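Side-chain contact in poly A polymerase (Aquifex aeolicus, PDB 4WBY), which adds the terminal adenosine to tRNAs ending in CC, using ATP and magnesium, to complete their CCA 3' end: residues P157-F160 against V165-L168. Residues are numbered along the deposited sequence; the frame is centred on the assembly and turned at random.
Sequences PVSF and VRIL
Arg-166 reaches back from the first turn of helix 165-177 to Ser-159, which opens the short helix 159-162, and the polar half of the contact hangs on one nitrogen. Arg-166 NH1 gives a hydrogen bond to the backbone O of Ser-159 (3.2 Å, N-H...O angle 143°), approaching 22° off the carbonyl plane. A second, weak bond runs from Arg-166 NH1 to Ser-159 OG at 3.1 Å; with chi1 at -176°, the hydroxyl lies opposite the backbone N and faces the arginine, where Ser-159 OG also meets Arg-166 CD at 3.2 Å. The same NH1 forms a salt bridge with Glu-162, so the guanidinium is held by both ends of helix 159-162.

Phe-160 turns one edge of its ring to a carbonyl oxygen of helix 165-177: Phe-160 CE1 lies 3.4 Å from Arg-166 O, near the ring plane. The apolar contacts are those of Phe-160 CD1, which touches Arg-166 CB at 3.8 Å and Ile-167 CG1 at 3.7 Å, while Leu-188, Leu-189 and Ala-192 of helix 183-194 pack on the ring from outside the pair.

Cutting Arg-166 back to an alanine is likely to leave Glu-162 without its cationic mate and Ser-159 O and OG without this donor. Residues 165-168 belong to the ATP-binding site, and Arg-166 also touches Asp-119 of that site; its polar grip therefore appears to tie helix 159-162 to the nucleotide pocket.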
# COMPACT_ATOMS: atom_id res chain seq x y z
N PRO A 157 -0.39 -18.77 18.76
CA PRO A 157 1.00 -18.37 19.02
C PRO A 157 2.03 -18.80 17.98
O PRO A 157 3.10 -18.20 17.97
CB PRO A 157 1.31 -19.03 20.38
CG PRO A 157 0.22 -20.01 20.60
CD PRO A 157 -0.98 -19.49 19.89
N VAL A 158 1.76 -19.78 17.12
CA VAL A 158 2.80 -20.13 16.15
C VAL A 158 2.63 -19.37 14.83
O VAL A 158 3.30 -19.66 13.84
CB VAL A 158 2.87 -21.66 15.87
CG1 VAL A 158 3.09 -22.44 17.18
CG2 VAL A 158 1.67 -22.15 15.10
N SER A 159 1.77 -18.35 14.83
CA SER A 159 1.42 -17.63 13.60
C SER A 159 2.62 -17.10 12.78
O SER A 159 2.63 -17.22 11.55
CB SER A 159 0.50 -16.46 13.95
OG SER A 159 0.06 -15.78 12.79
N PHE A 160 3.62 -16.52 13.45
CA PHE A 160 4.75 -15.97 12.71
C PHE A 160 5.73 -17.06 12.25
O PHE A 160 6.47 -16.85 11.31
CB PHE A 160 5.50 -14.93 13.55
CG PHE A 160 4.69 -13.72 13.90
CD1 PHE A 160 4.11 -12.93 12.91
CD2 PHE A 160 4.52 -13.34 15.22
CE1 PHE A 160 3.35 -11.80 13.23
CE2 PHE A 160 3.77 -12.22 15.56
CZ PHE A 160 3.19 -11.44 14.56
N VAL A 165 5.77 -13.88 6.74
CA VAL A 165 5.32 -12.65 6.08
C VAL A 165 4.37 -11.87 6.99
O VAL A 165 4.27 -10.65 6.90
CB VAL A 165 4.65 -12.94 4.74
CG1 VAL A 165 4.35 -11.64 4.00
CG2 VAL A 165 5.57 -13.81 3.89
N ARG A 166 3.69 -12.57 7.89
CA ARG A 166 2.81 -11.89 8.84
C ARG A 166 3.55 -10.94 9.77
O ARG A 166 2.93 -10.05 10.34
CB ARG A 166 2.03 -12.91 9.68
CG ARG A 166 1.02 -13.69 8.87
CD ARG A 166 0.38 -14.76 9.73
NE ARG A 166 -0.59 -15.54 8.98
CZ ARG A 166 -0.87 -16.82 9.22
NH1 ARG A 166 -0.25 -17.48 10.20
NH2 ARG A 166 -1.77 -17.44 8.48
N ILE A 167 4.85 -11.13 9.94
CA ILE A 167 5.67 -10.18 10.69
C ILE A 167 5.54 -8.79 10.07
O ILE A 167 5.28 -7.80 10.76
CB ILE A 167 7.15 -10.60 10.71
CG1 ILE A 167 7.33 -11.92 11.50
CG2 ILE A 167 8.05 -9.49 11.27
CD1 ILE A 167 8.68 -12.58 11.27
N LEU A 168 5.74 -8.71 8.75
CA LEU A 168 5.61 -7.44 8.06
C LEU A 168 4.16 -6.96 8.05
O LEU A 168 3.90 -5.76 8.23
CB LEU A 168 6.14 -7.54 6.62
CG LEU A 168 7.64 -7.84 6.44
CD1 LEU A 168 7.99 -7.79 4.96
CD2 LEU A 168 8.52 -6.89 7.24